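Glutathione s-transferase S2 (Nilaparvata lugens, PDB 5H5L) probably transfers glutathione to electrophilic substrates as a sigma-class glutathione transferase, and is also described as a glutathione-dependent prostaglandin D synthase. Local coordinates at residues Lys116-Glu119 against Thr120-Glu124; Ser109-Ala112 against Thr113-Lys116; Asn123-Val126 against Pro127-Asn131; Glu161-Thr164 against Thr165-Asp169; Ile154-Ile157 against Ser158-Phe162. One frame throughout, in Å; residues are numbered along the deposited sequence.

Interaction 1 (Lys116-Glu119 against Thr120-Glu124); sequences KLEE and TLLNE
Leu117 O accepts from Leu121 N at 2.7 Å, and Glu118 O takes Leu122 N at the same length. Thr120 N on Lys116 O and Asn123 N on Glu119 O complete the run of i to i+4 backbone bonds. On the flank facing the fold, Glu118 and Leu122 lie alongside each other and point the same way, Glu118 CG resting 3.6 Å from Leu122 CD1. The extended Glu118 chain carries its OE2 to the indole NE1 of Trp167, while Leu121 and Leu122 pack on the same tryptophan. The outer flank is polar. Glu119 bends at its second torsion (-95°), bringing its carboxylate beside the amide and hydroxyl of Thr120, with Glu119 OE2 3.8 Å from OE2 of Glu124. Two like charges at this distance would probably repel. The arrangement is that of an amphipathic helix, here helix 111-139 of the all-helical C-terminal domain of a glutathione transferase.

Interaction 2 (Ser109-Ala112 against Thr113-Lys116); sequences SDEA and TKKK
Asp110 and Thr113 make the tight part of this contact, with Asp110 OD2 gripped by two donors of one residue. The hydroxyl Thr113 OG1 donates to Asp110 OD2 at 2.8 Å, and the amide Thr113 N donates to the same Asp110 OD2 at 3.0 Å. Both arrive on the anti side of the carboxylate oxygen, yet from opposite faces of its plane, which holds OD2 between hydroxyl and amide. The first torsion of Asp110 (-176°) swings its carboxylate forward beside its own carbonyl carbon, toward the first turn of the helix. Behind this clasp the regular bonding begins: Lys114 N reaches Asp110 O at 2.9 Å, followed by Lys115 N on Glu111 O and Lys116 N on Ala112 O. The solvent side is much looser. Glu111 and Lys114 run side by side in the same direction, but Glu111 OE1 comes no nearer than 4.0 Å to Lys114 CD and stays 4.9 Å from Lys114 NZ, too far for a salt bridge. Lys114 instead makes a cation-pi contact with Trp105. Lys116 bends at its third and fourth torsions, bringing its CE within 3.6 Å of Ala112 O. Acidic residues at the start would probably also offset the helix dipole. Asp110 is thus a classical N-cap, its carboxylate capping the first turn of helix 111-139.

Interaction 3 (Asn123-Val126 against Pro127-Asn131); sequences NETV and PFYFN
Val126 sets its CG1 anti to the backbone N (chi1 171°), and Phe130 turns its ring back beside its own N (chi1 -77°), which brings the methyl over one face of the ring. Val126 CG1 lies 4.0 Å from the centroid of the Phe130 ring and 18° off its normal, a CH-pi contact. One residue earlier, Thr125 and Tyr129 lie alongside each other, Thr125 CG2 standing 3.9 Å from Tyr129 CD2, while Thr125 O sits at the edge of that ring. Pro127 wedges among Asn123, Glu124, Thr125 and Val126. Its CD lies 3.4 Å from Val126 CB, a close approach across the Val-Pro peptide, and its CG faces Asn123 O at 3.6 Å. Having no N-H, Pro127 gives no bond to the turn before it, and the helix kinks there. Regular bonding resumes at once: Phe128 N donates to Glu124 O, Tyr129 N to Thr125 O, and Phe130 N to Val126 O at 2.7 Å. Phe130 and Val126 both pack on Phe98 and Tyr174, whereas Phe128 leans on Gly49 of the second subunit. The result is a proline kink following a wider pi-type turn, within a helix that borders the dimer interface of this glutathione transferase.

Interaction 4 (Glu161-Thr164 against Thr165-Asp169); sequences EFMT and TIWSD
Phe162 O is gripped twice by Thr165: the hydroxyl Thr165 OG1 comes in the carbonyl plane at 2.5 Å, a short bond, and the amide Thr165 N stands above that plane at 3.1 Å. Thr165 N also makes a weak, bent bond to Glu161 O. The first torsion of Thr165 (70°) places OG1 between its own N and carbonyl carbon, where it can turn back to Phe162. Met163 O likewise takes two amides. Ile166 N, at 2.9 Å, lies well above the carbonyl plane, whereas Trp167 N meets Met163 O at the same length and nearly head-on. Such doubled acceptors, with Met163 O taking both an i+3 and an i+4 amide, belong to the last turn of helix 151-164 as it unwinds into the loop leading to helix 175-185 of the C-terminal domain. Beyond it, Ser168 CA approaches Thr164 O at 3.1 Å as a C-H...O contact. A water donates to Ser168 O at 2.6 Å and also bonds Thr164 OG1, bridging helix end and loop. Glu161 OE1 is satisfied by a salt bridge to Arg197. Met163 CE packs 4.2 Å from CE3 of Trp167, whose NE1 has its partner in Glu118.

Interaction 5 (Ile154-Ile157 against Ser158-Phe162); sequences IYFI and SILEF
Ile154 O opens a regular turn by taking Ser158 N at 3.0 Å, in the largely buried helix 151-164 at the centre of the C-terminal domain of the glutathione transferase fold. The hydroxyl Ser158 OG, turned back toward the preceding turn (chi1 69°), lies between two carbonyls, 3.1 Å from Ile154 O and 3.0 Å from Tyr155 O, and its proton may go to either. Next, Tyr155 receives Ile159 N on its carbonyl, and Ile159 CD1 sits over one face of the Tyr155 ring, 3.7 Å from the centroid. Tyr155 OH bonds Ser64, a glutathione-binding residue, and Arg99 of the same pocket, consistent with a second-shell role. Phe156 repeats the pattern one residue on: its O takes Leu160 N, its ring meets Phe95 edge-to-face, and Leu160 CD1 lies over one face of that ring, nearest Phe156 CZ at 3.5 Å. Ile157 O accepts Glu161 N, while its side chain turns to helix 175-185, with Ile157 CD1 4.4 Å from Leu160 CD1.

How the interactions relate
Interactions 2, 1 and 3 follow one another along helix 111-139; interactions 5 and 4 share helix 151-164, and interaction 4 runs on into its exit loop. Interaction 2 is wholly a surface contact, dominated by the Asp110 cap, its charged side chains close but unbridged. Interaction 1 is also mainly at the surface, but its inner flank meets interaction 4 through Glu118 and Trp167. Interaction 3 is partly buried and overlaps interaction 1 at Asn123 and Glu124; its Phe130 touches Met163 of interaction 4 and Leu160 of interaction 5. Interaction 5, nearest the chain's centre, is the core contact, built on methyl groups over aromatic rings, whereas interaction 4 relies on shared carbonyls and a water.

Interaction 1 (Lys116-Glu119 against Thr120-Glu124)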
loop_
_atom_site.group_PDB
_atom_site.type_symbol
_atom_site.label_atom_id
_atom_site.label_comp_id
_atom_site.label_asym_id
_atom_site.label_seq_id
_atom_site.Cartn_x
_atom_site.Cartn_y
_atom_site.Cartn_z
ATOM N N LYS B 116 -5.060 23.101 12.671
ATOM C CA LYS B 116 -3.636 22.905 12.897
ATOM C C LYS B 116 -3.090 21.824 11.968
ATOM O O LYS B 116 -1.984 21.957 11.446
ATOM C CB LYS B 116 -3.363 22.553 14.354
ATOM C CG LYS B 116 -3.504 23.753 15.318
ATOM C CD LYS B 116 -3.228 23.357 16.788
ATOM C CE LYS B 116 -4.466 23.540 17.693
ATOM N NZ LYS B 116 -4.574 22.496 18.775
ATOM N N LEU B 117 -3.849 20.754 11.750
ATOM C CA LEU B 117 -3.404 19.729 10.807
ATOM C C LEU B 117 -3.254 20.310 9.413
ATOM O O LEU B 117 -2.237 20.101 8.750
ATOM C CB LEU B 117 -4.381 18.559 10.799
ATOM C CG LEU B 117 -4.426 17.779 12.118
ATOM C CD1 LEU B 117 -5.606 16.815 12.127
ATOM C CD2 LEU B 117 -3.135 17.061 12.361
ATOM N N GLU B 118 -4.250 21.077 8.963
ATOM C CA GLU B 118 -4.190 21.674 7.632
ATOM C C GLU B 118 -2.978 22.583 7.474
ATOM O O GLU B 118 -2.353 22.606 6.408
ATOM C CB GLU B 118 -5.472 22.445 7.346
ATOM C CG GLU B 118 -5.473 23.150 5.998
ATOM C CD GLU B 118 -6.635 24.105 5.820
ATOM O OE1 GLU B 118 -7.100 24.689 6.823
ATOM O OE2 GLU B 118 -7.073 24.282 4.665
ATOM N N GLU B 119 -2.639 23.360 8.510
ATOM C CA GLU B 119 -1.451 24.202 8.448
ATOM C C GLU B 119 -0.195 23.357 8.273
ATOM O O GLU B 119 0.664 23.648 7.427
ATOM C CB GLU B 119 -1.337 25.045 9.721
ATOM C CG GLU B 119 0.044 25.717 9.925
ATOM C CD GLU B 119 1.018 24.906 10.811
ATOM O OE1 GLU B 119 0.552 24.193 11.736
ATOM O OE2 GLU B 119 2.256 24.999 10.591
ATOM N N THR B 120 -0.031 22.347 9.118
ATOM C CA THR B 120 1.126 21.463 8.970
ATOM C C THR B 120 1.119 20.809 7.592
ATOM O O THR B 120 2.144 20.772 6.902
ATOM C CB THR B 120 1.116 20.416 10.079
ATOM O OG1 THR B 120 1.172 21.074 11.351
ATOM C CG2 THR B 120 2.303 19.442 9.949
ATOM N N LEU B 121 -0.052 20.311 7.175
ATOM C CA LEU B 121 -0.207 19.704 5.861
ATOM C C LEU B 121 0.231 20.661 4.757
ATOM O O LEU B 121 1.070 20.328 3.913
ATOM C CB LEU B 121 -1.667 19.291 5.688
ATOM C CG LEU B 121 -2.091 18.726 4.352
ATOM C CD1 LEU B 121 -1.253 17.456 4.001
ATOM C CD2 LEU B 121 -3.582 18.414 4.482
ATOM N N LEU B 122 -0.285 21.883 4.769
ATOM C CA LEU B 122 0.009 22.771 3.655
ATOM C C LEU B 122 1.429 23.331 3.701
ATOM O O LEU B 122 2.053 23.494 2.652
ATOM C CB LEU B 122 -1.019 23.899 3.615
ATOM C CG LEU B 122 -2.424 23.520 3.207
ATOM C CD1 LEU B 122 -3.397 24.676 3.449
ATOM C CD2 LEU B 122 -2.398 23.122 1.739
ATOM N N ASN B 123 1.985 23.605 4.874
ATOM C CA ASN B 123 3.286 24.262 4.904
ATOM C C ASN B 123 4.469 23.350 5.234
ATOM O O ASN B 123 5.605 23.769 5.031
ATOM C CB ASN B 123 3.252 25.441 5.887
ATOM C CG ASN B 123 2.032 26.361 5.666
ATOM O OD1 ASN B 123 1.401 26.344 4.609
ATOM N ND2 ASN B 123 1.733 27.190 6.655
ATOM N N GLU B 124 4.250 22.116 5.692
ATOM C CA GLU B 124 5.355 21.176 5.858
ATOM C C GLU B 124 5.194 19.899 5.039
ATOM O O GLU B 124 6.088 19.557 4.243
ATOM C CB GLU B 124 5.519 20.876 7.352
ATOM C CG GLU B 124 6.306 22.019 8.082
ATOM C CD GLU B 124 5.509 22.705 9.180
ATOM O OE1 GLU B 124 4.728 22.011 9.868
ATOM O OE2 GLU B 124 5.667 23.936 9.357
#

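Interaction 2 (Ser109-Ala112 against Thr113-Lys116)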
loop_
_atom_site.group_PDB
_atom_site.type_symbol
_atom_site.label_atom_id
_atom_site.label_comp_id
_atom_site.label_asym_id
_atom_site.label_seq_id
_atom_site.Cartn_x
_atom_site.Cartn_y
_atom_site.Cartn_z
ATOM N N SER B 109 -12.514 15.782 13.979
ATOM C CA SER B 109 -13.775 16.380 14.396
ATOM C C SER B 109 -13.601 17.663 15.195
ATOM O O SER B 109 -14.531 18.469 15.247
ATOM C CB SER B 109 -14.573 15.382 15.234
ATOM O OG SER B 109 -13.825 15.023 16.389
ATOM N N ASP B 110 -12.449 17.870 15.822
ATOM C CA ASP B 110 -12.184 19.110 16.532
ATOM C C ASP B 110 -11.682 20.160 15.554
ATOM O O ASP B 110 -10.609 20.001 14.954
ATOM C CB ASP B 110 -11.154 18.891 17.632
ATOM C CG ASP B 110 -10.918 20.146 18.450
ATOM O OD1 ASP B 110 -11.797 20.479 19.273
ATOM O OD2 ASP B 110 -9.876 20.811 18.259
ATOM N N GLU B 111 -12.428 21.258 15.430
ATOM C CA GLU B 111 -12.163 22.198 14.347
ATOM C C GLU B 111 -10.799 22.856 14.479
ATOM O O GLU B 111 -10.111 23.066 13.472
ATOM C CB GLU B 111 -13.255 23.258 14.297
ATOM C CG GLU B 111 -14.589 22.685 13.942
ATOM C CD GLU B 111 -14.627 22.207 12.507
ATOM O OE1 GLU B 111 -13.645 22.474 11.779
ATOM O OE2 GLU B 111 -15.625 21.573 12.108
ATOM N N ALA B 112 -10.394 23.211 15.700
ATOM C CA ALA B 112 -9.125 23.909 15.879
ATOM C C ALA B 112 -7.940 22.982 15.622
ATOM O O ALA B 112 -6.946 23.401 15.024
ATOM C CB ALA B 112 -9.032 24.503 17.280
ATOM N N THR B 113 -8.002 21.743 16.115
ATOM C CA THR B 113 -6.985 20.760 15.757
ATOM C C THR B 113 -6.902 20.624 14.245
ATOM O O THR B 113 -5.821 20.724 13.657
ATOM C CB THR B 113 -7.314 19.421 16.404
ATOM O OG1 THR B 113 -7.414 19.620 17.810
ATOM C CG2 THR B 113 -6.222 18.361 16.135
ATOM N N LYS B 114 -8.058 20.460 13.602
ATOM C CA LYS B 114 -8.133 20.315 12.154
ATOM C C LYS B 114 -7.451 21.453 11.424
ATOM O O LYS B 114 -6.757 21.228 10.418
ATOM C CB LYS B 114 -9.593 20.226 11.755
ATOM C CG LYS B 114 -9.820 20.147 10.273
ATOM C CD LYS B 114 -11.256 19.739 10.023
ATOM C CE LYS B 114 -11.519 19.395 8.594
ATOM N NZ LYS B 114 -12.930 19.021 8.424
ATOM N N LYS B 115 -7.671 22.690 11.884
ATOM C CA LYS B 115 -6.952 23.818 11.322
ATOM C C LYS B 115 -5.458 23.653 11.530
ATOM O O LYS B 115 -4.652 24.043 10.675
ATOM C CB LYS B 115 -7.444 25.125 11.958
ATOM C CG LYS B 115 -8.823 25.520 11.519
ATOM C CD LYS B 115 -8.821 26.181 10.161
ATOM C CE LYS B 115 -10.243 26.420 9.701
ATOM N NZ LYS B 115 -10.359 27.174 8.435
ATOM N N LYS B 116 -5.060 23.101 12.671
ATOM C CA LYS B 116 -3.636 22.905 12.897
ATOM C C LYS B 116 -3.090 21.824 11.968
ATOM O O LYS B 116 -1.984 21.957 11.446
ATOM C CB LYS B 116 -3.363 22.553 14.354
ATOM C CG LYS B 116 -3.504 23.753 15.318
ATOM C CD LYS B 116 -3.228 23.357 16.788
ATOM C CE LYS B 116 -4.466 23.540 17.693
ATOM N NZ LYS B 116 -4.574 22.496 18.775
#

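Interaction 3 (Asn123-Val126 against Pro127-Asn131)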
loop_
_atom_site.group_PDB
_atom_site.type_symbol
_atom_site.label_atom_id
_atom_site.label_comp_id
_atom_site.label_asym_id
_atom_site.label_seq_id
_atom_site.Cartn_x
_atom_site.Cartn_y
_atom_site.Cartn_z
ATOM N N ASN B 123 1.985 23.605 4.874
ATOM C CA ASN B 123 3.286 24.262 4.904
ATOM C C ASN B 123 4.469 23.350 5.234
ATOM O O ASN B 123 5.605 23.769 5.031
ATOM C CB ASN B 123 3.252 25.441 5.887
ATOM C CG ASN B 123 2.032 26.361 5.666
ATOM O OD1 ASN B 123 1.401 26.344 4.609
ATOM N ND2 ASN B 123 1.733 27.190 6.655
ATOM N N GLU B 124 4.250 22.116 5.692
ATOM C CA GLU B 124 5.355 21.176 5.858
ATOM C C GLU B 124 5.194 19.899 5.039
ATOM O O GLU B 124 6.088 19.557 4.243
ATOM C CB GLU B 124 5.519 20.876 7.352
ATOM C CG GLU B 124 6.306 22.019 8.082
ATOM C CD GLU B 124 5.509 22.705 9.180
ATOM O OE1 GLU B 124 4.728 22.011 9.868
ATOM O OE2 GLU B 124 5.667 23.936 9.357
ATOM N N THR B 125 4.048 19.223 5.134
ATOM C CA THR B 125 3.914 17.905 4.522
ATOM C C THR B 125 3.891 17.969 2.998
ATOM O O THR B 125 4.599 17.205 2.331
ATOM C CB THR B 125 2.660 17.226 5.033
ATOM O OG1 THR B 125 2.691 17.238 6.457
ATOM C CG2 THR B 125 2.593 15.772 4.557
ATOM N N VAL B 126 3.014 18.791 2.427
ATOM C CA VAL B 126 2.975 18.941 0.979
ATOM C C VAL B 126 4.331 19.349 0.408
ATOM O O VAL B 126 4.812 18.678 -0.516
ATOM C CB VAL B 126 1.847 19.913 0.583
ATOM C CG1 VAL B 126 1.922 20.249 -0.878
ATOM C CG2 VAL B 126 0.504 19.321 0.936
ATOM N N PRO B 127 4.997 20.404 0.892
ATOM C CA PRO B 127 6.332 20.682 0.339
ATOM C C PRO B 127 7.302 19.510 0.468
ATOM O O PRO B 127 8.075 19.225 -0.468
ATOM C CB PRO B 127 6.805 21.904 1.150
ATOM C CG PRO B 127 5.581 22.529 1.673
ATOM C CD PRO B 127 4.592 21.418 1.883
ATOM N N PHE B 128 7.305 18.826 1.608
ATOM C CA PHE B 128 8.254 17.733 1.786
ATOM C C PHE B 128 8.079 16.696 0.685
ATOM O O PHE B 128 9.022 16.381 -0.055
ATOM C CB PHE B 128 8.090 17.098 3.169
ATOM C CG PHE B 128 8.982 15.908 3.393
ATOM C CD1 PHE B 128 10.256 16.073 3.885
ATOM C CD2 PHE B 128 8.558 14.633 3.052
ATOM C CE1 PHE B 128 11.090 14.987 4.075
ATOM C CE2 PHE B 128 9.383 13.543 3.237
ATOM C CZ PHE B 128 10.652 13.723 3.745
ATOM N N TYR B 129 6.855 16.185 0.526
ATOM C CA TYR B 129 6.612 15.156 -0.488
ATOM C C TYR B 129 6.633 15.735 -1.890
ATOM O O TYR B 129 7.233 15.154 -2.799
ATOM C CB TYR B 129 5.265 14.448 -0.251
ATOM C CG TYR B 129 5.338 13.466 0.891
ATOM C CD1 TYR B 129 5.814 12.177 0.708
ATOM C CD2 TYR B 129 4.957 13.836 2.152
ATOM C CE1 TYR B 129 5.893 11.290 1.776
ATOM C CE2 TYR B 129 5.047 12.974 3.214
ATOM C CZ TYR B 129 5.499 11.700 3.026
ATOM O OH TYR B 129 5.590 10.862 4.109
ATOM N N PHE B 130 5.976 16.876 -2.103
ATOM C CA PHE B 130 5.804 17.309 -3.486
ATOM C C PHE B 130 7.092 17.836 -4.107
ATOM O O PHE B 130 7.249 17.720 -5.326
ATOM C CB PHE B 130 4.713 18.347 -3.593
ATOM C CG PHE B 130 3.330 17.767 -3.525
ATOM C CD1 PHE B 130 3.082 16.598 -2.810
ATOM C CD2 PHE B 130 2.291 18.383 -4.173
ATOM C CE1 PHE B 130 1.809 16.063 -2.750
ATOM C CE2 PHE B 130 1.004 17.874 -4.108
ATOM C CZ PHE B 130 0.758 16.716 -3.412
ATOM N N ASN B 131 8.003 18.434 -3.326
ATOM C CA ASN B 131 9.294 18.815 -3.912
ATOM C C ASN B 131 10.034 17.565 -4.393
ATOM O O ASN B 131 10.615 17.547 -5.482
ATOM C CB ASN B 131 10.164 19.580 -2.910
ATOM C CG ASN B 131 9.788 21.059 -2.771
ATOM O OD1 ASN B 131 9.428 21.724 -3.731
ATOM N ND2 ASN B 131 9.901 21.563 -1.569
#

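Interaction 4 (Glu161-Thr164 against Thr165-Asp169)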
loop_
_atom_site.group_PDB
_atom_site.type_symbol
_atom_site.label_atom_id
_atom_site.label_comp_id
_atom_site.label_asym_id
_atom_site.label_seq_id
_atom_site.Cartn_x
_atom_site.Cartn_y
_atom_site.Cartn_z
ATOM N N GLU B 161 -6.139 15.309 -8.440
ATOM C CA GLU B 161 -7.272 16.091 -8.919
ATOM C C GLU B 161 -8.301 16.272 -7.814
ATOM O O GLU B 161 -8.837 17.363 -7.614
ATOM C CB GLU B 161 -7.869 15.391 -10.142
ATOM C CG GLU B 161 -9.292 15.761 -10.469
ATOM C CD GLU B 161 -9.735 15.111 -11.752
ATOM O OE1 GLU B 161 -10.615 14.228 -11.703
ATOM O OE2 GLU B 161 -9.161 15.455 -12.805
ATOM N N PHE B 162 -8.552 15.222 -7.050
ATOM C CA PHE B 162 -9.436 15.354 -5.912
ATOM C C PHE B 162 -8.926 16.409 -4.943
ATOM O O PHE B 162 -9.708 17.181 -4.391
ATOM C CB PHE B 162 -9.581 14.002 -5.220
ATOM C CG PHE B 162 -10.584 13.992 -4.107
ATOM C CD1 PHE B 162 -11.916 13.745 -4.376
ATOM C CD2 PHE B 162 -10.197 14.225 -2.789
ATOM C CE1 PHE B 162 -12.857 13.724 -3.350
ATOM C CE2 PHE B 162 -11.127 14.207 -1.766
ATOM C CZ PHE B 162 -12.461 13.952 -2.050
ATOM N N MET B 163 -7.621 16.448 -4.701
ATOM C CA MET B 163 -7.096 17.467 -3.802
ATOM C C MET B 163 -7.320 18.864 -4.356
ATOM O O MET B 163 -7.557 19.809 -3.602
ATOM C CB MET B 163 -5.609 17.266 -3.578
ATOM C CG MET B 163 -5.251 16.034 -2.775
ATOM S SD MET B 163 -3.470 15.920 -2.560
ATOM C CE MET B 163 -3.061 17.527 -1.893
ATOM N N THR B 164 -7.187 19.028 -5.668
ATOM C CA THR B 164 -7.416 20.329 -6.267
ATOM C C THR B 164 -8.835 20.828 -6.005
ATOM O O THR B 164 -9.066 22.037 -6.030
ATOM C CB THR B 164 -7.104 20.266 -7.762
ATOM O OG1 THR B 164 -5.728 19.910 -7.931
ATOM C CG2 THR B 164 -7.273 21.596 -8.406
ATOM N N THR B 165 -9.783 19.947 -5.686
ATOM C CA THR B 165 -11.122 20.438 -5.369
ATOM C C THR B 165 -11.190 21.108 -4.002
ATOM O O THR B 165 -12.126 21.876 -3.756
ATOM C CB THR B 165 -12.147 19.309 -5.440
ATOM O OG1 THR B 165 -11.940 18.395 -4.361
ATOM C CG2 THR B 165 -12.060 18.576 -6.791
ATOM N N ILE B 166 -10.222 20.846 -3.126
ATOM C CA ILE B 166 -10.101 21.505 -1.817
ATOM C C ILE B 166 -9.083 22.650 -1.845
ATOM O O ILE B 166 -9.372 23.766 -1.410
ATOM C CB ILE B 166 -9.716 20.472 -0.736
ATOM C CG1 ILE B 166 -10.755 19.353 -0.667
ATOM C CG2 ILE B 166 -9.513 21.174 0.624
ATOM C CD1 ILE B 166 -12.112 19.808 -0.174
ATOM N N TRP B 167 -7.873 22.379 -2.311
ATOM C CA TRP B 167 -6.808 23.372 -2.384
ATOM C C TRP B 167 -6.507 23.558 -3.872
ATOM O O TRP B 167 -5.736 22.808 -4.469
ATOM C CB TRP B 167 -5.588 22.905 -1.568
ATOM C CG TRP B 167 -5.925 22.573 -0.139
ATOM C CD1 TRP B 167 -6.121 23.463 0.882
ATOM C CD2 TRP B 167 -6.068 21.264 0.445
ATOM N NE1 TRP B 167 -6.393 22.795 2.049
ATOM C CE2 TRP B 167 -6.369 21.447 1.813
ATOM C CE3 TRP B 167 -5.971 19.961 -0.054
ATOM C CZ2 TRP B 167 -6.582 20.377 2.688
ATOM C CZ3 TRP B 167 -6.183 18.894 0.811
ATOM C CH2 TRP B 167 -6.487 19.112 2.175
ATOM N N SER B 168 -7.146 24.560 -4.478
ATOM C CA SER B 168 -7.261 24.595 -5.933
ATOM C C SER B 168 -5.913 24.818 -6.608
ATOM O O SER B 168 -5.656 24.274 -7.687
ATOM C CB SER B 168 -8.247 25.689 -6.342
ATOM O OG SER B 168 -7.761 26.955 -5.927
ATOM N N ASP B 169 -5.052 25.623 -6.004
ATOM C CA ASP B 169 -3.801 26.028 -6.631
ATOM C C ASP B 169 -2.654 25.097 -6.285
ATOM O O ASP B 169 -1.543 25.286 -6.785
ATOM C CB ASP B 169 -3.445 27.447 -6.194
ATOM C CG ASP B 169 -3.117 27.533 -4.701
ATOM O OD1 ASP B 169 -3.606 26.692 -3.913
ATOM O OD2 ASP B 169 -2.363 28.450 -4.316
HETATM O O HOH W 1 -3.789 22.523 -7.878
#

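Interaction 5 (Ile154-Ile157 against Ser158-Phe162)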
loop_
_atom_site.group_PDB
_atom_site.type_symbol
_atom_site.label_atom_id
_atom_site.label_comp_id
_atom_site.label_asym_id
_atom_site.label_seq_id
_atom_site.Cartn_x
_atom_site.Cartn_y
_atom_site.Cartn_z
ATOM N N ILE B 154 -1.493 7.433 -13.506
ATOM C CA ILE B 154 -2.933 7.582 -13.525
ATOM C C ILE B 154 -3.499 7.593 -12.120
ATOM O O ILE B 154 -4.368 8.398 -11.805
ATOM C CB ILE B 154 -3.498 6.473 -14.421
ATOM C CG1 ILE B 154 -3.080 6.801 -15.872
ATOM C CG2 ILE B 154 -5.003 6.395 -14.318
ATOM C CD1 ILE B 154 -3.349 5.706 -16.867
ATOM N N TYR B 155 -2.994 6.729 -11.247
ATOM C CA TYR B 155 -3.439 6.734 -9.862
ATOM C C TYR B 155 -3.103 8.065 -9.197
ATOM O O TYR B 155 -3.947 8.679 -8.541
ATOM C CB TYR B 155 -2.769 5.553 -9.153
ATOM C CG TYR B 155 -3.248 5.245 -7.763
ATOM C CD1 TYR B 155 -4.224 4.274 -7.550
ATOM C CD2 TYR B 155 -2.683 5.869 -6.653
ATOM C CE1 TYR B 155 -4.642 3.945 -6.270
ATOM C CE2 TYR B 155 -3.106 5.554 -5.379
ATOM C CZ TYR B 155 -4.093 4.581 -5.204
ATOM O OH TYR B 155 -4.513 4.274 -3.937
ATOM N N PHE B 156 -1.869 8.523 -9.381
ATOM C CA PHE B 156 -1.368 9.753 -8.759
ATOM C C PHE B 156 -2.211 10.967 -9.172
ATOM O O PHE B 156 -2.731 11.710 -8.320
ATOM C CB PHE B 156 0.101 9.865 -9.176
ATOM C CG PHE B 156 0.852 11.075 -8.680
ATOM C CD1 PHE B 156 1.067 11.296 -7.334
ATOM C CD2 PHE B 156 1.461 11.920 -9.585
ATOM C CE1 PHE B 156 1.830 12.410 -6.909
ATOM C CE2 PHE B 156 2.214 12.987 -9.159
ATOM C CZ PHE B 156 2.394 13.230 -7.841
ATOM N N ILE B 157 -2.393 11.155 -10.473
ATOM C CA ILE B 157 -3.105 12.332 -11.004
ATOM C C ILE B 157 -4.589 12.290 -10.677
ATOM O O ILE B 157 -5.189 13.312 -10.323
ATOM C CB ILE B 157 -2.866 12.449 -12.528
ATOM C CG1 ILE B 157 -1.407 12.696 -12.848
ATOM C CG2 ILE B 157 -3.655 13.620 -13.103
ATOM C CD1 ILE B 157 -0.799 13.834 -12.042
ATOM N N SER B 158 -5.216 11.110 -10.751
ATOM C CA SER B 158 -6.640 11.056 -10.440
ATOM C C SER B 158 -6.889 11.461 -9.002
ATOM O O SER B 158 -7.859 12.170 -8.713
ATOM C CB SER B 158 -7.201 9.658 -10.727
ATOM O OG SER B 158 -6.679 8.731 -9.798
ATOM N N ILE B 159 -6.002 11.055 -8.077
ATOM C CA ILE B 159 -6.187 11.410 -6.680
ATOM C C ILE B 159 -5.766 12.858 -6.421
ATOM O O ILE B 159 -6.418 13.563 -5.648
ATOM C CB ILE B 159 -5.442 10.390 -5.791
ATOM C CG1 ILE B 159 -6.186 9.037 -5.885
ATOM C CG2 ILE B 159 -5.356 10.851 -4.362
ATOM C CD1 ILE B 159 -5.532 7.891 -5.193
ATOM N N LEU B 160 -4.699 13.344 -7.061
ATOM C CA LEU B 160 -4.332 14.758 -6.894
ATOM C C LEU B 160 -5.447 15.689 -7.370
ATOM O O LEU B 160 -5.678 16.752 -6.780
ATOM C CB LEU B 160 -3.044 15.073 -7.645
ATOM C CG LEU B 160 -1.751 14.556 -7.043
ATOM C CD1 LEU B 160 -0.588 15.074 -7.823
ATOM C CD2 LEU B 160 -1.596 14.936 -5.579
ATOM N N GLU B 161 -6.139 15.309 -8.440
ATOM C CA GLU B 161 -7.272 16.091 -8.919
ATOM C C GLU B 161 -8.301 16.272 -7.814
ATOM O O GLU B 161 -8.837 17.363 -7.614
ATOM C CB GLU B 161 -7.869 15.391 -10.142
ATOM C CG GLU B 161 -9.292 15.761 -10.469
ATOM C CD GLU B 161 -9.735 15.111 -11.752
ATOM O OE1 GLU B 161 -10.615 14.228 -11.703
ATOM O OE2 GLU B 161 -9.161 15.455 -12.805
ATOM N N PHE B 162 -8.552 15.222 -7.050
ATOM C CA PHE B 162 -9.436 15.354 -5.912
ATOM C C PHE B 162 -8.926 16.409 -4.943
ATOM O O PHE B 162 -9.708 17.181 -4.391
ATOM C CB PHE B 162 -9.581 14.002 -5.220
ATOM C CG PHE B 162 -10.584 13.992 -4.107
ATOM C CD1 PHE B 162 -11.916 13.745 -4.376
ATOM C CD2 PHE B 162 -10.197 14.225 -2.789
ATOM C CE1 PHE B 162 -12.857 13.724 -3.350
ATOM C CE2 PHE B 162 -11.127 14.207 -1.766
ATOM C CZ PHE B 162 -12.461 13.952 -2.050
#